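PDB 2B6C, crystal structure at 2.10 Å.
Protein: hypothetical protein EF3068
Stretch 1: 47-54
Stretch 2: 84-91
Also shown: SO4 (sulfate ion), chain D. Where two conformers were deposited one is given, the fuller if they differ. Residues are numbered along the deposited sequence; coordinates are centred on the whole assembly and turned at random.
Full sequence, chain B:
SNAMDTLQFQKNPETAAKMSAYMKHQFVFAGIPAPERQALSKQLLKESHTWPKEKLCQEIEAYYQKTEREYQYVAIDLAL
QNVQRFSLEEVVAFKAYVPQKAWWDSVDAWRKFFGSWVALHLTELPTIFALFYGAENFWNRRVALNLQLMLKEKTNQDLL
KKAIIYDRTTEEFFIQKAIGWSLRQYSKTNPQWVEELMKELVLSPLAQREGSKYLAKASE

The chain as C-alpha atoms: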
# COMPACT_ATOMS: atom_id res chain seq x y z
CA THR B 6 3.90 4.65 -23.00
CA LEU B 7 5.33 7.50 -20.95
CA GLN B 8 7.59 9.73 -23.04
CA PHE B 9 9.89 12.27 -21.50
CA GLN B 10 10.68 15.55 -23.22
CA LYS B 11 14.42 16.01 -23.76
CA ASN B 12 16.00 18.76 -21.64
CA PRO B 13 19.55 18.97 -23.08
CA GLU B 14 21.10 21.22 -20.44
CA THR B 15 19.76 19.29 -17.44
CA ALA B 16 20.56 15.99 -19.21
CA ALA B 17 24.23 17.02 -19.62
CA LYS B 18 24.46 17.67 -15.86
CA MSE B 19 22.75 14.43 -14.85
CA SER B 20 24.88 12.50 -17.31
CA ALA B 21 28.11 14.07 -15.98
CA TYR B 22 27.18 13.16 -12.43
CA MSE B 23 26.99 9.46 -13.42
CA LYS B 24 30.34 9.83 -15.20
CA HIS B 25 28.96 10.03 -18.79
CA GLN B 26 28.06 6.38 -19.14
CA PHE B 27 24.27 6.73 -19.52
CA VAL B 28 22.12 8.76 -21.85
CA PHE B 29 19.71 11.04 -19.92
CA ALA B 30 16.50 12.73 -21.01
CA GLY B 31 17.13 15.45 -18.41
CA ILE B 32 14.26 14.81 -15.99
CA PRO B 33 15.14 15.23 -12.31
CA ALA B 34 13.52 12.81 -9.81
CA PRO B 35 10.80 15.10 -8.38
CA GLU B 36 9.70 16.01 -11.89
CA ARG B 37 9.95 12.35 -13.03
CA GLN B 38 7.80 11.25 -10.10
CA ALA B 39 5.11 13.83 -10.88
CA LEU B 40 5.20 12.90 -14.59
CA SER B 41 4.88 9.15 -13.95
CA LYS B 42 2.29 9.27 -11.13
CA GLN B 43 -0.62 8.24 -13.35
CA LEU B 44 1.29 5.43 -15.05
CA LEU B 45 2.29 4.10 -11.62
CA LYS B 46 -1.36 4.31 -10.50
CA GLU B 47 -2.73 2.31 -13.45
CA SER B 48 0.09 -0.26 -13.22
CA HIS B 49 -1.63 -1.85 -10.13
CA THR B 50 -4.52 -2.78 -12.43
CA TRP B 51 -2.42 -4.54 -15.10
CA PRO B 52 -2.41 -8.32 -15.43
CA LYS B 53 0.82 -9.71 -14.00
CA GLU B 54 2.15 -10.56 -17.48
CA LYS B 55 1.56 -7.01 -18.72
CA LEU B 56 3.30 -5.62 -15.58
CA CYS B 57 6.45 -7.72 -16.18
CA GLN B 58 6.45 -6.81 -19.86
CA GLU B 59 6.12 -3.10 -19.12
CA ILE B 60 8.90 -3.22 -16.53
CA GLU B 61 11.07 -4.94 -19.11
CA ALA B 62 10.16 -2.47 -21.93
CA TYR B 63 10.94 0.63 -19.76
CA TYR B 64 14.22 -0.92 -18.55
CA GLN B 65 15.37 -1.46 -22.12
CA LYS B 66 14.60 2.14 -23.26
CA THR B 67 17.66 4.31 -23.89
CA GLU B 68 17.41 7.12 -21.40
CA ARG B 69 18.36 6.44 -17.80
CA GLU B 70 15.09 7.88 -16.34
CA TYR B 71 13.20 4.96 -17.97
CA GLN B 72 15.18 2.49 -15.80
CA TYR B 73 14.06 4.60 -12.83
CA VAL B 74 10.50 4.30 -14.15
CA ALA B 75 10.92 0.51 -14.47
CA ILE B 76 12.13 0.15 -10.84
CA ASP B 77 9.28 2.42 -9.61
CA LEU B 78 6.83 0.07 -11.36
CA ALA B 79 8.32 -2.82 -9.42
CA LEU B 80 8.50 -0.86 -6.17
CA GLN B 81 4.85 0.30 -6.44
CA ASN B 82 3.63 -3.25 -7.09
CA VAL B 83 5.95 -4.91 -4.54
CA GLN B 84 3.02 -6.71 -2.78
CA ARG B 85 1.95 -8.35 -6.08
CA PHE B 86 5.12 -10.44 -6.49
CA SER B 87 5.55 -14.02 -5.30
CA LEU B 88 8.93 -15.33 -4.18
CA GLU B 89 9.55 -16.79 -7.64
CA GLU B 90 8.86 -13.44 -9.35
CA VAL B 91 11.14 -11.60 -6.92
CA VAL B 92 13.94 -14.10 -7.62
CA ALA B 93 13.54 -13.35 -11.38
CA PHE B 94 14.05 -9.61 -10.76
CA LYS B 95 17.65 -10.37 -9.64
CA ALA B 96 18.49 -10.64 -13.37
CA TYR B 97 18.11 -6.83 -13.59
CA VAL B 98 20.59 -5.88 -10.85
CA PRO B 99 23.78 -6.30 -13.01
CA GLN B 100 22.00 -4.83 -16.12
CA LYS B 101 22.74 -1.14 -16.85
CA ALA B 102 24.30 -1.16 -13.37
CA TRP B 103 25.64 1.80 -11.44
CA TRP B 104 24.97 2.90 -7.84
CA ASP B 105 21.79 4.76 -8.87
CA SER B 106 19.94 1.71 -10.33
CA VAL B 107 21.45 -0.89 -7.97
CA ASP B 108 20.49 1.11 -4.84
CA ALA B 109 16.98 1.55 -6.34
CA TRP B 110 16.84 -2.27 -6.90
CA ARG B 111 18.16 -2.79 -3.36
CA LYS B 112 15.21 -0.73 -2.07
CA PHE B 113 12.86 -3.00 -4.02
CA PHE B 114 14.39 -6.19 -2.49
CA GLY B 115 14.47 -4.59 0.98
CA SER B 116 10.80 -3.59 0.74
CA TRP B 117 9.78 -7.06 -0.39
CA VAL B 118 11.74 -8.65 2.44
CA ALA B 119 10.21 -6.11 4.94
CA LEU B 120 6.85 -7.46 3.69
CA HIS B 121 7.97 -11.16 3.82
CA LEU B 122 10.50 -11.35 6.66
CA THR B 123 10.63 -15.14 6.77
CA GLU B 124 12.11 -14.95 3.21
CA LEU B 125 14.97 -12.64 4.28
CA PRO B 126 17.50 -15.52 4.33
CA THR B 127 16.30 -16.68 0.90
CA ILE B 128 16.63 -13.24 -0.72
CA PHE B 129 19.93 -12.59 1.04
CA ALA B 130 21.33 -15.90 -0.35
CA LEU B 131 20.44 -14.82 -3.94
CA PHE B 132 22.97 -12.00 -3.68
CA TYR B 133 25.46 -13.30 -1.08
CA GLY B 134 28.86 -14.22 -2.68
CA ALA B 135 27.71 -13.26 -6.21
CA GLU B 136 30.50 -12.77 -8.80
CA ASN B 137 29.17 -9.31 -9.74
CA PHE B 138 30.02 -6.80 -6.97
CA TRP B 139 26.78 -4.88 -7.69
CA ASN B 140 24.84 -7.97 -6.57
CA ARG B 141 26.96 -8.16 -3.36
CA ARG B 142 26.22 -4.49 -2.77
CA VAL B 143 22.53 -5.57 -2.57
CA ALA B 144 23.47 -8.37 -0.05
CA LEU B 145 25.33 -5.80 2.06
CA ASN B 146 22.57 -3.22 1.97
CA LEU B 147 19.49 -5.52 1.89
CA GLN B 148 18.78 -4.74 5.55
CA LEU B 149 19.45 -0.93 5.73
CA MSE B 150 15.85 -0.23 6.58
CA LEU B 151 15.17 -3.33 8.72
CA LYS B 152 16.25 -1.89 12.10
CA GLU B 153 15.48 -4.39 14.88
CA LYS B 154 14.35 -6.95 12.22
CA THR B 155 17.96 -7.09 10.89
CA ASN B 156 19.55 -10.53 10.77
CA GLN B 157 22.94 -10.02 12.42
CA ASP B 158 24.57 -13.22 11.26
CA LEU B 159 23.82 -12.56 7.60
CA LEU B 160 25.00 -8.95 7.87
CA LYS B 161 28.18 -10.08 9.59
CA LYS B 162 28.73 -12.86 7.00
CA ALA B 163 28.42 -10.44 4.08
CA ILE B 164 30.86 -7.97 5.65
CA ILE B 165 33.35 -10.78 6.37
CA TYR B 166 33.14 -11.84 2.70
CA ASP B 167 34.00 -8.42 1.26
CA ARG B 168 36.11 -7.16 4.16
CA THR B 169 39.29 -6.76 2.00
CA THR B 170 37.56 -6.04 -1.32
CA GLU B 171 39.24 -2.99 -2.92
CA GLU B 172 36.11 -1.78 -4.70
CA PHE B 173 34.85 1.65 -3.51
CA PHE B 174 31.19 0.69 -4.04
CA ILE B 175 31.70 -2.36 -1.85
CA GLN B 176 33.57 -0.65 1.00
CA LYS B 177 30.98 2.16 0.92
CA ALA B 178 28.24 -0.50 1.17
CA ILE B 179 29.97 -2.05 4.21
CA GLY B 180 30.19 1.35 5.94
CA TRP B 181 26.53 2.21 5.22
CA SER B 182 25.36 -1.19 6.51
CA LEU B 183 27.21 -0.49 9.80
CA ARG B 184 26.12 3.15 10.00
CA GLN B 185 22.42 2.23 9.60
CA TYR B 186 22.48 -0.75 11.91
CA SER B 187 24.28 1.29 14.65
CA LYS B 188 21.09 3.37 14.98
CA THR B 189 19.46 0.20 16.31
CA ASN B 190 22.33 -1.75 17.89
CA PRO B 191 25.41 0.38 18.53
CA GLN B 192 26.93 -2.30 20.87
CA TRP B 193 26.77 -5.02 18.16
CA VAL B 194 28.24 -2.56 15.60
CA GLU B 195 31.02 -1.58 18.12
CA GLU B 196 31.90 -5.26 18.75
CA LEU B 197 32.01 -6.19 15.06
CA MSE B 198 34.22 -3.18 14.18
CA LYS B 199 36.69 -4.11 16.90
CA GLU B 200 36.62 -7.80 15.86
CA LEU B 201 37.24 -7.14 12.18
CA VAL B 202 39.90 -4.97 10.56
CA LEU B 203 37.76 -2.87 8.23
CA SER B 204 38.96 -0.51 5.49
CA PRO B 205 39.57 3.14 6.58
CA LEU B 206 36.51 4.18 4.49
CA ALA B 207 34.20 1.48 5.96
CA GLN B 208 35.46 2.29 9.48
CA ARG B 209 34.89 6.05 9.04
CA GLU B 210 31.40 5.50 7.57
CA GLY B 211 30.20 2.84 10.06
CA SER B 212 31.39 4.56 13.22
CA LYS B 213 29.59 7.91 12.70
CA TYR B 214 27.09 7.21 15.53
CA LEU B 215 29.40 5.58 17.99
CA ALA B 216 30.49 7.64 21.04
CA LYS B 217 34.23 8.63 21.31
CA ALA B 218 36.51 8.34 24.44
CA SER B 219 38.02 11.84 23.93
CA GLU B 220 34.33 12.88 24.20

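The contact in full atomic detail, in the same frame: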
# COMPACT_ATOMS: atom_id res chain seq x y z
N GLU B 47 -2.02 3.30 -12.64
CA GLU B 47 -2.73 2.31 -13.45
C GLU B 47 -2.01 0.96 -13.49
O GLU B 47 -2.64 -0.06 -13.75
CB GLU B 47 -3.09 2.84 -14.86
CG GLU B 47 -2.24 2.35 -16.03
CD GLU B 47 -2.95 2.46 -17.38
OE1 GLU B 47 -3.95 3.21 -17.46
OE2 GLU B 47 -2.50 1.82 -18.36
N SER B 48 -0.71 0.96 -13.19
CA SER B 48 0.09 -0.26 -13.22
C SER B 48 -0.43 -1.33 -12.24
O SER B 48 -0.33 -2.51 -12.52
CB SER B 48 1.55 0.05 -12.94
OG SER B 48 1.75 0.29 -11.54
N HIS B 49 -0.97 -0.91 -11.10
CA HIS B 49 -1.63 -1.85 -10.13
C HIS B 49 -2.76 -2.66 -10.73
O HIS B 49 -3.09 -3.75 -10.21
CB HIS B 49 -2.18 -1.08 -8.93
CG HIS B 49 -1.15 -0.27 -8.22
ND1 HIS B 49 -1.11 1.11 -8.28
CD2 HIS B 49 -0.11 -0.64 -7.44
CE1 HIS B 49 -0.09 1.55 -7.58
NE2 HIS B 49 0.54 0.52 -7.06
N THR B 50 -3.35 -2.14 -11.80
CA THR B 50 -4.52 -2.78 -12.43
C THR B 50 -4.13 -3.76 -13.55
O THR B 50 -4.96 -4.52 -14.04
CB THR B 50 -5.58 -1.72 -12.96
OG1 THR B 50 -5.15 -1.16 -14.20
CG2 THR B 50 -5.82 -0.58 -11.95
N TRP B 51 -2.88 -3.71 -13.99
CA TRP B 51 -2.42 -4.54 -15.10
C TRP B 51 -2.34 -6.00 -14.69
O TRP B 51 -1.93 -6.30 -13.57
CB TRP B 51 -1.05 -4.11 -15.65
CG TRP B 51 -0.97 -2.69 -16.18
CD1 TRP B 51 -2.02 -1.89 -16.63
CD2 TRP B 51 0.22 -1.93 -16.35
NE1 TRP B 51 -1.52 -0.65 -17.02
CE2 TRP B 51 -0.16 -0.66 -16.87
CE3 TRP B 51 1.57 -2.17 -16.07
CZ2 TRP B 51 0.77 0.35 -17.12
CZ3 TRP B 51 2.48 -1.18 -16.33
CH2 TRP B 51 2.08 0.08 -16.83
N PRO B 52 -2.70 -6.91 -15.63
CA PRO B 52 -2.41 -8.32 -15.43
C PRO B 52 -0.92 -8.47 -15.16
O PRO B 52 -0.11 -7.64 -15.62
CB PRO B 52 -2.82 -8.97 -16.75
CG PRO B 52 -3.89 -7.97 -17.32
CD PRO B 52 -3.37 -6.64 -16.93
N LYS B 53 -0.57 -9.47 -14.36
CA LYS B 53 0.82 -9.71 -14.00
C LYS B 53 1.74 -9.74 -15.23
O LYS B 53 2.82 -9.16 -15.22
CB LYS B 53 0.95 -11.02 -13.21
CG LYS B 53 2.39 -11.34 -12.68
CD LYS B 53 3.01 -10.20 -11.81
CE LYS B 53 2.23 -9.92 -10.51
NZ LYS B 53 2.22 -11.13 -9.61
N GLU B 54 1.31 -10.43 -16.29
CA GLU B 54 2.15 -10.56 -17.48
C GLU B 54 2.43 -9.19 -18.11
O GLU B 54 3.57 -8.90 -18.50
CB GLU B 54 1.52 -11.50 -18.51
CG GLU B 54 2.53 -11.98 -19.58
CD GLU B 54 1.87 -12.89 -20.66
OE1 GLU B 54 0.63 -12.80 -20.87
OE2 GLU B 54 2.60 -13.68 -21.32
N GLN B 84 3.94 -5.75 -3.38
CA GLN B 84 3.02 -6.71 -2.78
C GLN B 84 2.49 -7.77 -3.74
O GLN B 84 2.11 -8.85 -3.28
CB GLN B 84 1.84 -5.98 -2.15
CG GLN B 84 2.24 -5.20 -0.96
CD GLN B 84 1.06 -4.77 -0.13
OE1 GLN B 84 0.40 -3.77 -0.42
NE2 GLN B 84 0.79 -5.52 0.93
N ARG B 85 2.46 -7.46 -5.03
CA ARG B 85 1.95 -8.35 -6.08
C ARG B 85 2.89 -9.50 -6.47
O ARG B 85 2.46 -10.46 -7.12
CB ARG B 85 1.59 -7.54 -7.33
CG ARG B 85 0.47 -6.50 -7.11
CD ARG B 85 0.10 -5.81 -8.44
NE ARG B 85 -0.35 -6.81 -9.40
CZ ARG B 85 -0.55 -6.61 -10.70
NH1 ARG B 85 -0.35 -5.42 -11.26
NH2 ARG B 85 -0.95 -7.63 -11.45
N PHE B 86 4.17 -9.41 -6.08
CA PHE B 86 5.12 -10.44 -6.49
C PHE B 86 5.25 -11.59 -5.51
O PHE B 86 5.43 -11.38 -4.31
CB PHE B 86 6.50 -9.84 -6.79
CG PHE B 86 6.45 -8.72 -7.76
CD1 PHE B 86 6.11 -8.97 -9.10
CD2 PHE B 86 6.73 -7.43 -7.35
CE1 PHE B 86 6.03 -7.94 -10.00
CE2 PHE B 86 6.65 -6.36 -8.28
CZ PHE B 86 6.31 -6.64 -9.59
N SER B 87 5.21 -12.81 -6.05
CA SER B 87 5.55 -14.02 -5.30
C SER B 87 7.06 -14.12 -5.15
O SER B 87 7.80 -13.37 -5.79
CB SER B 87 5.05 -15.23 -6.06
OG SER B 87 5.68 -15.25 -7.32
N LEU B 88 7.52 -15.06 -4.32
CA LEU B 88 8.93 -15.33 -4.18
C LEU B 88 9.59 -15.57 -5.52
O LEU B 88 10.65 -15.04 -5.79
CB LEU B 88 9.19 -16.54 -3.26
CG LEU B 88 10.65 -17.03 -3.10
CD1 LEU B 88 11.59 -15.95 -2.57
CD2 LEU B 88 10.66 -18.25 -2.18
N GLU B 89 8.97 -16.40 -6.36
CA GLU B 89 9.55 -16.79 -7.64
C GLU B 89 9.74 -15.60 -8.59
O GLU B 89 10.75 -15.53 -9.32
CB GLU B 89 8.75 -17.94 -8.29
CG GLU B 89 7.36 -18.22 -7.64
CD GLU B 89 7.43 -18.83 -6.23
OE1 GLU B 89 6.62 -18.42 -5.36
OE2 GLU B 89 8.28 -19.73 -6.00
N GLU B 90 8.78 -14.67 -8.57
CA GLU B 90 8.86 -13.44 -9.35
C GLU B 90 9.93 -12.51 -8.82
O GLU B 90 10.61 -11.84 -9.61
CB GLU B 90 7.50 -12.72 -9.42
CG GLU B 90 6.46 -13.52 -10.20
CD GLU B 90 5.03 -13.06 -10.00
OE1 GLU B 90 4.68 -12.49 -8.96
OE2 GLU B 90 4.20 -13.29 -10.89
N VAL B 91 10.10 -12.46 -7.49
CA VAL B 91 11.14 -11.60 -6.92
C VAL B 91 12.52 -12.14 -7.28
O VAL B 91 13.42 -11.37 -7.63
CB VAL B 91 10.98 -11.39 -5.36
CG1 VAL B 91 12.21 -10.71 -4.76
CG2 VAL B 91 9.79 -10.50 -5.10
S SO4 D . -4.16 -11.39 -13.90
O1 SO4 D . -4.82 -10.73 -15.04
O2 SO4 D . -4.73 -12.73 -13.79
O3 SO4 D . -4.46 -10.56 -12.74
O4 SO4 D . -2.72 -11.59 -14.04
O HOH W 1 -0.81 -9.70 -8.65

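The two stretches are joined by a small, mainly polar contact in which two long basic side chains, Arg-85 and Lys-53, reach across in opposite senses to bind backbone carbonyls and a carboxylate, burying 326 Å² in all. Arg-85 points its CA-to-CB bond toward stretch 1 and runs out to the turn that links its two helical segments. There its guanidinium straddles the carbonyl of Trp-51: NH2 donates to Trp-51 O at 2.7 Å, and NH1 adds a weak bond to Trp-51 O at 2.9 Å. Two further carbonyls crowd the group without being hydrogen-bonded to it. Ser-48 O lies 3.2 Å from Arg-85 NH1, near the guanidinium plane, while His-49 O sits over one face, 3.4 Å from Arg-85 NH1. The charge of this buried arginine is thus surrounded by peptide oxygens rather than by an acid of stretch 1. Its remaining nitrogen, NE, donates to water 1 at 3.0 Å.

Lys-53 answers from the first turn of its helix. Its CA-to-CB bond points sideways, but with chi1 at t and the three following angles at p the chain curls so that its end comes nearer to stretch 2. The ammonium donates from NZ to Arg-85 O at 2.6 Å and forms a salt bridge from NZ to Glu-90 OE1 at 2.9 Å; the bond from NZ to Glu-90 OE2, at 3.2 Å, is weak. Along the way, the aliphatic part packs on its neighbours, with Lys-53 CD 4.2 Å from Phe-86 CE1 and Lys-53 CE 4.0 Å from Arg-85 CB.

Glu-90 is also held within its own stretch, since Ser-87 N donates to Glu-90 OE1 at 3.0 Å. In return, Ser-87, the N-cap residue, receives a weak capping bond from Glu-90 N to Ser-87 OG at 3.4 Å.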